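Local coordinates for protein virB8 (Agrobacterium tumefaciens, PDB 2CC3) that is suggested to act at the bacterial surface in directing T-DNA transfer to plant cells, as a homodimeric inner-membrane protein of a type IV secretion system, at residues 4-7 with 8-12; 30-33 with 34-38; 41-44 with 45-48; 80-83 with 84-87; 116-120 with 121-125. All blocks are in the same frame, centred on the assembly; numbering follows the deposited sequence.

Interaction 1: residues 4-7 with 8-12; sequences MTQE and EAVVN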
loop_
_atom_site.group_PDB
_atom_site.type_symbol
_atom_site.label_atom_id
_atom_site.label_comp_id
_atom_site.label_asym_id
_atom_site.label_seq_id
_atom_site.Cartn_x
_atom_site.Cartn_y
_atom_site.Cartn_z
ATOM N N MET A 4 7.485 21.320 1.056
ATOM C CA MET A 4 7.515 20.551 2.290
ATOM C C MET A 4 8.823 19.791 2.442
ATOM O O MET A 4 9.437 19.376 1.454
ATOM C CB MET A 4 6.303 19.613 2.425
ATOM C CG MET A 4 6.246 18.390 1.519
ATOM S SD MET A 4 4.617 17.629 1.709
ATOM C CE MET A 4 3.684 18.549 0.481
ATOM N N THR A 5 9.243 19.618 3.687
ATOM C CA THR A 5 10.356 18.737 4.008
ATOM C C THR A 5 9.991 17.288 3.646
ATOM O O THR A 5 8.818 16.916 3.645
ATOM C CB THR A 5 10.702 18.827 5.501
ATOM O OG1 THR A 5 9.644 18.236 6.258
ATOM C CG2 THR A 5 10.877 20.298 5.926
ATOM N N GLN A 6 10.988 16.464 3.337
ATOM C CA GLN A 6 10.707 15.066 3.083
ATOM C C GLN A 6 10.156 14.354 4.315
ATOM O O GLN A 6 9.306 13.471 4.176
ATOM C CB GLN A 6 11.884 14.294 2.469
ATOM C CG GLN A 6 11.401 12.942 1.844
ATOM C CD GLN A 6 12.460 12.218 1.070
ATOM O OE1 GLN A 6 12.827 12.613 -0.033
ATOM N NE2 GLN A 6 12.959 11.161 1.641
ATOM N N GLU A 7 10.600 14.757 5.502
ATOM C CA GLU A 7 10.108 14.204 6.780
ATOM C C GLU A 7 8.613 14.402 6.930
ATOM O O GLU A 7 7.904 13.468 7.264
ATOM C CB GLU A 7 10.864 14.815 7.984
ATOM C CG GLU A 7 10.103 14.821 9.329
ATOM C CD GLU A 7 9.759 13.429 9.878
ATOM O OE1 GLU A 7 10.056 12.404 9.225
ATOM O OE2 GLU A 7 9.171 13.359 10.979
ATOM N N GLU A 8 8.161 15.621 6.653
ATOM C CA GLU A 8 6.754 15.985 6.631
ATOM C C GLU A 8 5.999 15.259 5.512
ATOM O O GLU A 8 4.864 14.832 5.709
ATOM C CB GLU A 8 6.644 17.528 6.653
ATOM C CG GLU A 8 5.590 18.268 5.841
ATOM C CD GLU A 8 5.959 19.774 5.722
ATOM O OE1 GLU A 8 7.151 20.113 5.934
ATOM O OE2 GLU A 8 5.077 20.617 5.413
ATOM N N ALA A 9 6.646 15.042 4.364
ATOM C CA ALA A 9 6.010 14.256 3.281
ATOM C C ALA A 9 5.800 12.804 3.693
ATOM O O ALA A 9 4.717 12.234 3.501
ATOM C CB ALA A 9 6.808 14.345 1.967
ATOM N N VAL A 10 6.844 12.212 4.259
ATOM C CA VAL A 10 6.789 10.861 4.797
ATOM C C VAL A 10 5.722 10.681 5.884
ATOM O O VAL A 10 4.992 9.682 5.875
ATOM C CB VAL A 10 8.200 10.416 5.252
ATOM C CG1 VAL A 10 8.193 8.981 5.805
ATOM C CG2 VAL A 10 9.145 10.488 4.052
ATOM N N VAL A 11 5.632 11.621 6.821
ATOM C CA VAL A 11 4.549 11.599 7.825
ATOM C C VAL A 11 3.182 11.461 7.187
ATOM O O VAL A 11 2.429 10.517 7.507
ATOM C CB VAL A 11 4.554 12.852 8.710
ATOM C CG1 VAL A 11 3.352 12.851 9.639
ATOM C CG2 VAL A 11 5.840 12.900 9.580
ATOM N N ASN A 12 2.878 12.386 6.264
ATOM C CA ASN A 12 1.535 12.524 5.695
ATOM C C ASN A 12 1.127 11.307 4.914
ATOM O O ASN A 12 -0.035 10.856 4.973
ATOM C CB ASN A 12 1.420 13.766 4.795
ATOM C CG ASN A 12 1.586 15.074 5.552
ATOM O OD1 ASN A 12 1.501 15.138 6.773
ATOM N ND2 ASN A 12 1.850 16.124 4.812
#
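Glu-8 turns its carboxylate back along the chain to meet Thr-5 and Met-4, just ahead of the helix. OE1 of Glu-8 accepts twice from Thr-5: from the backbone N at 3.1 Å, and from OG1 at the same distance. The two donors come in differently, OG1 on the anti lone pair that faces away from OE2, the backbone N from above the carboxylate plane, 60° out of it. In return, Glu-8 N donates to Thr-5 OG1 over 3.0 Å with an N-H...O angle of 159°. This reciprocal exchange between the N-cap residue and the residue three further on defines a capping box, and the carboxylate so placed is probably favoured by the partial positive charge of the helix start. Met-4 packs against the same acid, its CB 3.3 Å from Glu-8 CD, while its SD rests 4.0 Å from Ala-9 CB. Next to this box, the Glu-7 chain bends at chi2 (63°) and brings OE2 to 3.6 Å from Val-11 CG2, one turn on; its OE1 makes a salt bridge to Lys-114. This first turn of helix 6-23 lies beside the sheet, where Asn-12 OD1 is hydrogen-bonded to Gln-86 of strand 85-96, and at the dimer contact, where Val-10 packs on Val-10 of the second subunit and Ala-9 on Pro-127 of that subunit.

Interaction 2: residues 30-33 with 34-38; sequences AQYA and YDLVS
Tyr-32 and Leu-36, one turn apart, make the main apolar side-chain contact of this helical segment: Leu-36 CD1 lies 3.4 Å from Tyr-32 OH and 3.9 Å from Tyr-32 CZ. The methyl approaches the phenol end of the ring at a slant. With chi1 at 165° the ring swings away from the backbone N, which brings that end near Leu-36. Tyr-32 OH is hydrogen-bonded to a 2-methyl-2,4-pentanediol molecule, probably from the crystallisation liquor, and Arg-20 of the second subunit makes a cation-pi contact with the ring. On another side of the helix, Asp-35 OD2 sits 2.8 Å from Gln-31 O. Both are acceptors, so no bond is assigned; such closeness would be expected to disfavour the charged carboxylate somewhat. Gln-31 CG lies beside the same OD2, and the Gln-31 amide plane is turned only 12° from the Asp-35 carboxylate.

Beneath these side chains runs the regular backbone bonding, of which Val-37 N to Ala-33 O, at 2.8 Å and 171°, is short and straight. Tyr-34 O takes two donors from Ser-38, N at 3.0 Å and OG at a doubtfully short distance, from opposite faces of the carbonyl plane. The same OG stands 3.7 Å above one face of the Tyr-34 ring, toward its rim. Tyr-34 OH is bonded to Asn-54, just after helix 43-53. Ser-38 OG, bonded to Gln-50, ties helix 30-39 to helix 43-53, whose Tyr-49 touches Val-37 and Ser-38. The preceding helix, 6-23, packs Leu-21 against Tyr-32, Leu-36 and Val-37.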
loop_
_atom_site.group_PDB
_atom_site.type_symbol
_atom_site.label_atom_id
_atom_site.label_comp_id
_atom_site.label_asym_id
_atom_site.label_seq_id
_atom_site.Cartn_x
_atom_site.Cartn_y
_atom_site.Cartn_z
ATOM N N ALA A 30 -7.849 -8.091 3.410
ATOM C CA ALA A 30 -8.164 -8.055 4.840
ATOM C C ALA A 30 -6.964 -8.395 5.744
ATOM O O ALA A 30 -6.705 -7.688 6.739
ATOM C CB ALA A 30 -9.392 -8.942 5.131
ATOM N N GLN A 31 -6.239 -9.468 5.398
ATOM C CA GLN A 31 -5.080 -9.919 6.162
ATOM C C GLN A 31 -3.855 -9.009 5.995
ATOM O O GLN A 31 -3.158 -8.672 6.965
ATOM C CB GLN A 31 -4.698 -11.334 5.728
ATOM C CG GLN A 31 -3.872 -12.105 6.776
ATOM C CD GLN A 31 -4.778 -12.824 7.752
ATOM O OE1 GLN A 31 -5.420 -13.817 7.393
ATOM N NE2 GLN A 31 -4.864 -12.312 8.982
ATOM N N TYR A 32 -3.559 -8.669 4.747
ATOM C CA TYR A 32 -2.525 -7.711 4.447
ATOM C C TYR A 32 -2.762 -6.389 5.209
ATOM O O TYR A 32 -1.874 -5.893 5.881
ATOM C CB TYR A 32 -2.414 -7.480 2.929
ATOM C CG TYR A 32 -1.601 -6.242 2.589
ATOM C CD1 TYR A 32 -0.256 -6.149 2.945
ATOM C CD2 TYR A 32 -2.193 -5.136 1.952
ATOM C CE1 TYR A 32 0.464 -5.020 2.681
ATOM C CE2 TYR A 32 -1.449 -3.989 1.659
ATOM C CZ TYR A 32 -0.132 -3.939 2.038
ATOM O OH TYR A 32 0.623 -2.819 1.757
ATOM N N ALA A 33 -3.956 -5.820 5.115
ATOM C CA ALA A 33 -4.201 -4.538 5.790
ATOM C C ALA A 33 -4.120 -4.670 7.329
ATOM O O ALA A 33 -3.470 -3.867 7.984
ATOM C CB ALA A 33 -5.503 -3.933 5.328
ATOM N N TYR A 34 -4.722 -5.720 7.872
ATOM C CA TYR A 34 -4.726 -6.010 9.317
ATOM C C TYR A 34 -3.324 -6.079 9.929
ATOM O O TYR A 34 -3.096 -5.570 11.027
ATOM C CB TYR A 34 -5.508 -7.312 9.573
ATOM C CG TYR A 34 -5.517 -7.781 11.014
ATOM C CD1 TYR A 34 -6.561 -7.427 11.870
ATOM C CD2 TYR A 34 -4.489 -8.567 11.522
ATOM C CE1 TYR A 34 -6.596 -7.842 13.180
ATOM C CE2 TYR A 34 -4.503 -8.977 12.839
ATOM C CZ TYR A 34 -5.570 -8.617 13.663
ATOM O OH TYR A 34 -5.625 -9.029 14.975
ATOM N N ASP A 35 -2.382 -6.712 9.230
ATOM C CA ASP A 35 -1.018 -6.819 9.744
ATOM C C ASP A 35 -0.235 -5.495 9.717
ATOM O O ASP A 35 0.472 -5.164 10.679
ATOM C CB ASP A 35 -0.222 -7.900 8.998
ATOM C CG ASP A 35 -0.879 -9.264 9.053
ATOM O OD1 ASP A 35 -1.359 -9.682 10.140
ATOM O OD2 ASP A 35 -0.905 -9.930 7.990
ATOM N N LEU A 36 -0.305 -4.769 8.597
ATOM C CA LEU A 36 0.284 -3.429 8.526
ATOM C C LEU A 36 -0.350 -2.469 9.564
ATOM O O LEU A 36 0.351 -1.807 10.281
ATOM C CB LEU A 36 0.214 -2.842 7.094
ATOM C CG LEU A 36 1.348 -2.992 6.048
ATOM C CD1 LEU A 36 1.280 -1.879 5.006
ATOM C CD2 LEU A 36 2.751 -3.004 6.667
ATOM N N VAL A 37 -1.677 -2.424 9.649
ATOM C CA VAL A 37 -2.341 -1.581 10.642
ATOM C C VAL A 37 -1.859 -1.922 12.056
ATOM O O VAL A 37 -1.472 -1.028 12.798
ATOM C CB VAL A 37 -3.900 -1.673 10.577
ATOM C CG1 VAL A 37 -4.500 -1.024 11.806
ATOM C CG2 VAL A 37 -4.423 -0.987 9.296
ATOM N N SER A 38 -1.860 -3.215 12.400
ATOM C CA SER A 38 -1.412 -3.699 13.745
ATOM C C SER A 38 0.031 -3.328 14.089
ATOM O O SER A 38 0.336 -2.970 15.221
ATOM C CB SER A 38 -1.562 -5.230 13.847
ATOM O OG SER A 38 -2.890 -5.656 13.536
#

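Interaction 3: residues 41-44 with 45-48; sequences SAPM and VRQN
Ser-41 O lies over one face of the Arg-46 guanidinium, 3.3 Å from CZ and 3.1 Å from NH1 of that group. The N-H bonds lie in the guanidinium plane and do not aim at this oxygen, so the contact is probably electrostatic rather than a hydrogen bond; NH1 instead makes a weak one to Ser-38 O. A bend at chi3 (-23°) turns the group back along the chain, bringing NH2 to 3.7 Å from Pro-43 CD. Val-45 leaves the helix in another direction. Its CG1, anti to the backbone N, lies against Ser-41, 3.6 Å from CB. Ser-41 OG, meanwhile, is bonded to Tyr-18 of helix 6-23 and to Val-37 O. Backbone bonds continue the helix: Arg-46 N donates to Ala-42 O at 2.9 Å and 169°, and Asn-48 N to Met-44 O at 2.7 Å. Met-44 and Gln-47 are exposed, whereas Val-45 is buried against Tyr-18 and against Val-132 and Tyr-135 of strand 130-139. This packing of helix 43-53 onto a strand of the antiparallel sheet is consistent with the helices-on-sheet build of the NTF2-like fold to which this periplasmic domain is related.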
loop_
_atom_site.group_PDB
_atom_site.type_symbol
_atom_site.label_atom_id
_atom_site.label_comp_id
_atom_site.label_asym_id
_atom_site.label_seq_id
_atom_site.Cartn_x
_atom_site.Cartn_y
_atom_site.Cartn_z
ATOM N N SER A 41 0.720 0.394 15.141
ATOM C CA SER A 41 -0.034 0.918 16.288
ATOM C C SER A 41 0.572 0.535 17.629
ATOM O O SER A 41 0.953 -0.609 17.824
ATOM C CB SER A 41 -1.446 0.374 16.223
ATOM O OG SER A 41 -2.042 0.713 14.982
ATOM N N ALA A 42 0.622 1.486 18.562
ATOM C CA ALA A 42 1.023 1.214 19.935
ATOM C C ALA A 42 -0.076 0.348 20.579
ATOM O O ALA A 42 -1.180 0.294 20.053
ATOM C CB ALA A 42 1.270 2.522 20.699
ATOM N N PRO A 43 0.269 -0.437 21.626
ATOM C CA PRO A 43 -0.579 -1.467 22.263
ATOM C C PRO A 43 -2.103 -1.250 22.360
ATOM O O PRO A 43 -2.859 -2.127 21.964
ATOM C CB PRO A 43 0.078 -1.626 23.641
ATOM C CG PRO A 43 1.505 -1.554 23.323
ATOM C CD PRO A 43 1.628 -0.465 22.214
ATOM N N MET A 44 -2.565 -0.123 22.854
ATOM C CA MET A 44 -4.018 0.088 22.993
ATOM C C MET A 44 -4.728 0.328 21.658
ATOM O O MET A 44 -5.817 -0.200 21.389
ATOM C CB MET A 44 -4.264 1.279 23.884
ATOM C CG MET A 44 -3.298 1.350 25.013
ATOM S SD MET A 44 -4.282 1.804 26.414
ATOM C CE MET A 44 -5.334 0.384 26.502
ATOM N N VAL A 45 -4.096 1.139 20.825
ATOM C CA VAL A 45 -4.546 1.359 19.455
ATOM C C VAL A 45 -4.620 0.007 18.743
ATOM O O VAL A 45 -5.643 -0.337 18.170
ATOM C CB VAL A 45 -3.615 2.400 18.766
ATOM C CG1 VAL A 45 -3.996 2.630 17.290
ATOM C CG2 VAL A 45 -3.708 3.664 19.503
ATOM N N ARG A 46 -3.564 -0.806 18.845
ATOM C CA ARG A 46 -3.585 -2.124 18.218
ATOM C C ARG A 46 -4.769 -2.965 18.705
ATOM O O ARG A 46 -5.422 -3.665 17.917
ATOM C CB ARG A 46 -2.276 -2.855 18.478
ATOM C CG ARG A 46 -2.036 -4.064 17.588
ATOM C CD ARG A 46 -0.993 -5.039 18.159
ATOM N NE ARG A 46 -0.071 -4.421 19.120
ATOM C CZ ARG A 46 1.057 -3.773 18.809
ATOM N NH1 ARG A 46 1.444 -3.617 17.545
ATOM N NH2 ARG A 46 1.805 -3.274 19.770
ATOM N N GLN A 47 -5.049 -2.884 20.000
ATOM C CA GLN A 47 -6.093 -3.691 20.601
ATOM C C GLN A 47 -7.485 -3.191 20.253
ATOM O O GLN A 47 -8.358 -3.994 19.958
ATOM C CB GLN A 47 -5.883 -3.786 22.108
ATOM C CG GLN A 47 -4.693 -4.652 22.439
ATOM C CD GLN A 47 -4.068 -4.288 23.755
ATOM O OE1 GLN A 47 -4.123 -3.139 24.194
ATOM N NE2 GLN A 47 -3.440 -5.267 24.391
ATOM N N ASN A 48 -7.688 -1.876 20.275
ATOM C CA ASN A 48 -8.939 -1.286 19.777
ATOM C C ASN A 48 -9.231 -1.725 18.340
ATOM O O ASN A 48 -10.332 -2.165 18.019
ATOM C CB ASN A 48 -8.872 0.236 19.882
ATOM C CG ASN A 48 -10.161 0.935 19.423
ATOM O OD1 ASN A 48 -10.137 1.759 18.497
ATOM N ND2 ASN A 48 -11.273 0.623 20.075
#

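Interaction 4: residues 80-83 with 84-87; sequences DVTP and GVQQ
Asp-80 to Thr-82 and Val-85 to Gln-87 run roughly antiparallel, 143° between their directions, and are joined by a type II turn from Thr-82 to Val-85 that Val-85 N closes by donating to Thr-82 O at 3.0 Å. Gly-84 takes the third position of the turn with a positive phi. Val-81 N bonds to Val-85 O at 3.1 Å, but the pairing is irregular here: Val-81 is an extra residue with helical backbone angles, consistent with a classic beta bulge, although the Thr-82/Val-85 pair beyond it is loose. Asp-80 and Gln-86 form a non-hydrogen-bonded pair whose side chains meet: Gln-86 NE2 donates to Asp-80 OD1 over 3.1 Å, with only a weak second reach to OD2. The acceptor lies close to the amide plane of Gln-86, the donor stands 43° out of the carboxylate plane, and the two flat groups are turned 79° apart. NE2 is also hydrogen-bonded to Asn-12 OD1 of helix 6-23, its strongest polar partner. On the other face, Val-85 CG2 lies alongside Thr-82 OG1 at 3.4 Å, the two side chains pointing the same way. Val-81 CG2 meets the other Val-85 branch, CG1, at 3.7 Å. This is a beta hairpin with a type II turn, linking the first two strands of the domain's antiparallel sheet.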
loop_
_atom_site.group_PDB
_atom_site.type_symbol
_atom_site.label_atom_id
_atom_site.label_comp_id
_atom_site.label_asym_id
_atom_site.label_seq_id
_atom_site.Cartn_x
_atom_site.Cartn_y
_atom_site.Cartn_z
ATOM N N ASP A 80 -2.130 19.379 10.327
ATOM C CA ASP A 80 -1.383 19.196 11.566
ATOM C C ASP A 80 -1.962 20.124 12.617
ATOM O O ASP A 80 -2.007 21.328 12.425
ATOM C CB ASP A 80 0.117 19.444 11.365
ATOM C CG ASP A 80 0.741 18.469 10.383
ATOM O OD1 ASP A 80 1.267 17.419 10.810
ATOM O OD2 ASP A 80 0.687 18.748 9.177
ATOM N N VAL A 81 -2.460 19.560 13.706
ATOM C CA VAL A 81 -3.057 20.385 14.753
ATOM C C VAL A 81 -2.025 20.807 15.805
ATOM O O VAL A 81 -1.951 21.981 16.160
ATOM C CB VAL A 81 -4.335 19.749 15.377
ATOM C CG1 VAL A 81 -5.569 20.520 14.945
ATOM C CG2 VAL A 81 -4.475 18.305 14.992
ATOM N N THR A 82 -1.237 19.841 16.280
ATOM C CA THR A 82 -0.096 20.058 17.178
ATOM C C THR A 82 1.003 19.081 16.742
ATOM O O THR A 82 0.719 18.158 15.978
ATOM C CB THR A 82 -0.476 19.836 18.676
ATOM O OG1 THR A 82 -1.461 18.797 18.794
ATOM C CG2 THR A 82 -1.055 21.120 19.269
ATOM N N PRO A 83 2.264 19.296 17.176
ATOM C CA PRO A 83 3.262 18.269 16.891
ATOM C C PRO A 83 2.792 16.897 17.380
ATOM O O PRO A 83 2.326 16.771 18.520
ATOM C CB PRO A 83 4.490 18.748 17.678
ATOM C CG PRO A 83 4.335 20.226 17.737
ATOM C CD PRO A 83 2.853 20.440 17.898
ATOM N N GLY A 84 2.874 15.900 16.499
ATOM C CA GLY A 84 2.440 14.543 16.805
ATOM C C GLY A 84 0.945 14.247 16.732
ATOM O O GLY A 84 0.524 13.160 17.138
ATOM N N VAL A 85 0.156 15.206 16.231
ATOM C CA VAL A 85 -1.308 15.089 16.030
ATOM C C VAL A 85 -1.678 15.612 14.620
ATOM O O VAL A 85 -1.260 16.692 14.201
ATOM C CB VAL A 85 -2.163 15.808 17.165
ATOM C CG1 VAL A 85 -3.648 15.403 17.117
ATOM C CG2 VAL A 85 -1.643 15.425 18.553
ATOM N N GLN A 86 -2.399 14.797 13.868
ATOM C CA GLN A 86 -2.829 15.183 12.565
ATOM C C GLN A 86 -4.305 14.802 12.491
ATOM O O GLN A 86 -4.712 13.766 13.062
ATOM C CB GLN A 86 -1.997 14.488 11.469
ATOM C CG GLN A 86 -1.975 15.263 10.139
ATOM C CD GLN A 86 -1.020 14.670 9.068
ATOM O OE1 GLN A 86 -1.330 13.645 8.438
ATOM N NE2 GLN A 86 0.118 15.350 8.836
ATOM N N GLN A 87 -5.104 15.666 11.857
ATOM C CA GLN A 87 -6.454 15.288 11.510
ATOM C C GLN A 87 -6.524 15.063 10.017
ATOM O O GLN A 87 -5.947 15.825 9.234
ATOM C CB GLN A 87 -7.479 16.343 11.969
ATOM C CG GLN A 87 -7.721 16.290 13.454
ATOM C CD GLN A 87 -8.800 17.229 13.933
ATOM O OE1 GLN A 87 -8.616 18.447 13.978
ATOM N NE2 GLN A 87 -9.927 16.667 14.325
HETATM O O HOH W 1 1.209 17.198 13.336
#

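Interaction 5: residues 116-120 with 121-125; sequences TSLPG and RLRLT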
loop_
_atom_site.group_PDB
_atom_site.type_symbol
_atom_site.label_atom_id
_atom_site.label_comp_id
_atom_site.label_asym_id
_atom_site.label_seq_id
_atom_site.Cartn_x
_atom_site.Cartn_y
_atom_site.Cartn_z
ATOM N N THR A 116 13.072 5.292 16.935
ATOM C CA THR A 116 14.364 5.268 16.233
ATOM C C THR A 116 14.700 3.958 15.520
ATOM O O THR A 116 15.419 3.964 14.508
ATOM C CB THR A 116 15.539 5.660 17.160
ATOM O OG1 THR A 116 15.248 5.265 18.512
ATOM C CG2 THR A 116 15.765 7.162 17.117
ATOM N N SER A 117 14.175 2.847 16.027
ATOM C CA SER A 117 14.594 1.549 15.559
ATOM C C SER A 117 13.394 0.654 15.236
ATOM O O SER A 117 12.383 0.685 15.930
ATOM C CB SER A 117 15.535 0.928 16.594
ATOM O OG SER A 117 14.816 0.368 17.680
ATOM N N LEU A 118 13.493 -0.097 14.144
ATOM C CA LEU A 118 12.432 -1.016 13.731
ATOM C C LEU A 118 13.136 -2.248 13.204
ATOM O O LEU A 118 14.218 -2.112 12.649
ATOM C CB LEU A 118 11.580 -0.411 12.613
ATOM C CG LEU A 118 10.474 0.597 12.937
ATOM C CD1 LEU A 118 9.914 1.082 11.635
ATOM C CD2 LEU A 118 9.359 -0.051 13.751
ATOM N N PRO A 119 12.556 -3.448 13.398
ATOM C CA PRO A 119 13.062 -4.604 12.621
ATOM C C PRO A 119 13.021 -4.315 11.120
ATOM O O PRO A 119 12.192 -3.501 10.680
ATOM C CB PRO A 119 12.103 -5.743 12.985
ATOM C CG PRO A 119 11.078 -5.189 13.896
ATOM C CD PRO A 119 11.488 -3.812 14.339
ATOM N N GLY A 120 13.916 -4.933 10.352
ATOM C CA GLY A 120 13.994 -4.718 8.912
ATOM C C GLY A 120 12.674 -4.873 8.206
ATOM O O GLY A 120 12.286 -4.016 7.428
ATOM N N ARG A 121 11.972 -5.968 8.500
ATOM C CA ARG A 121 10.655 -6.267 7.907
ATOM C C ARG A 121 9.609 -5.157 8.083
ATOM O O ARG A 121 8.725 -5.004 7.255
ATOM C CB ARG A 121 10.124 -7.573 8.466
ATOM C CG ARG A 121 9.941 -7.577 10.002
ATOM C CD ARG A 121 9.491 -8.976 10.536
ATOM N NE ARG A 121 8.397 -9.612 9.774
ATOM C CZ ARG A 121 7.164 -9.113 9.610
ATOM N NH1 ARG A 121 6.819 -7.948 10.133
ATOM N NH2 ARG A 121 6.266 -9.787 8.906
ATOM N N LEU A 122 9.740 -4.392 9.167
ATOM C CA LEU A 122 8.907 -3.233 9.464
ATOM C C LEU A 122 9.447 -1.923 8.878
ATOM O O LEU A 122 8.711 -1.134 8.346
ATOM C CB LEU A 122 8.702 -3.092 10.987
ATOM C CG LEU A 122 7.557 -3.854 11.665
ATOM C CD1 LEU A 122 7.716 -5.308 11.587
ATOM C CD2 LEU A 122 7.406 -3.468 13.130
ATOM N N ARG A 123 10.747 -1.709 8.980
ATOM C CA ARG A 123 11.398 -0.565 8.342
ATOM C C ARG A 123 10.993 -0.462 6.855
ATOM O O ARG A 123 10.720 0.627 6.345
ATOM C CB ARG A 123 12.931 -0.702 8.490
ATOM C CG ARG A 123 13.741 0.539 8.129
ATOM C CD ARG A 123 13.208 1.774 8.824
ATOM N NE ARG A 123 13.828 1.935 10.121
ATOM C CZ ARG A 123 13.699 2.989 10.914
ATOM N NH1 ARG A 123 12.954 4.011 10.535
ATOM N NH2 ARG A 123 14.343 3.025 12.092
ATOM N N LEU A 124 10.941 -1.609 6.187
ATOM C CA LEU A 124 10.565 -1.716 4.767
ATOM C C LEU A 124 9.197 -1.089 4.381
ATOM O O LEU A 124 9.005 -0.681 3.250
ATOM C CB LEU A 124 10.602 -3.196 4.345
ATOM C CG LEU A 124 10.489 -3.576 2.871
ATOM C CD1 LEU A 124 11.757 -3.211 2.063
ATOM C CD2 LEU A 124 10.178 -5.027 2.763
ATOM N N THR A 125 8.259 -1.026 5.327
ATOM C CA THR A 125 6.880 -0.606 5.032
ATOM C C THR A 125 6.542 0.679 5.819
ATOM O O THR A 125 5.495 1.327 5.619
ATOM C CB THR A 125 5.907 -1.746 5.383
ATOM O OG1 THR A 125 6.051 -2.084 6.759
ATOM C CG2 THR A 125 6.219 -2.993 4.613
HETATM O O HOH W 2 12.914 5.391 12.583
#
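Arg-123 curls back to Thr-116, its NH2 at 2.8 Å from Thr-116 O. The oxygen lies at the guanidinium edge, close to its plane, but the N-H...O angle of 120° makes the bond weak. NH1 donates to Pro-127 O, its strongest partner, and to a water that also weakly reaches Thr-116 O. Bends at chi2 and chi3 (50° and 88°) carry the group back to the loop.

Among backbone bonds, Pro-119 O accepts from Arg-123 N at 2.9 Å and, weakly, from Leu-122 N, while Gly-120 O accepts from Leu-124 N at 3.0 Å. Pro-119 therefore stands at the N-cap of the short helix 120-123, a single turn within the connection between strands 102-114 and 130-139.

Apolar contacts join the loop to the helix. Leu-118 and Leu-122 cross at about a right angle and meet through their CD2 methyls at 4.0 Å. Leu-122 CD1 also touches Pro-119 CG, at 4.1 Å, so that one leucine spans two loop residues. Leu-118 CD1 lies over one face of the Arg-123 guanidinium, 4.1 Å above its plane and offset toward the rim. From the second subunit, Met-4 packs on Arg-123 and His-75 on Leu-124.

The five contacts follow one another along a single periplasmic domain, none enclosing another. Interactions 1, 2 and 3 lie on the three successive helices 6-23, 30-39 and 43-53; interaction 4 turns the hairpin of strands 69-82 and 85-96, and interaction 5 lies in the connection between the last two strands of the sheet. Interactions 1 and 4 touch, with centres about 13 Å apart, as do interactions 2 and 3 at the same spacing. Interactions 2 and 5, about 16 Å between centres, meet where Leu-36 packs on Thr-125. Interactions 2 and 4 lie on opposite sides of the chain's centre. Interactions 1 and 5, and interaction 2 through Tyr-32 alone, touch the second subunit of the homodimer.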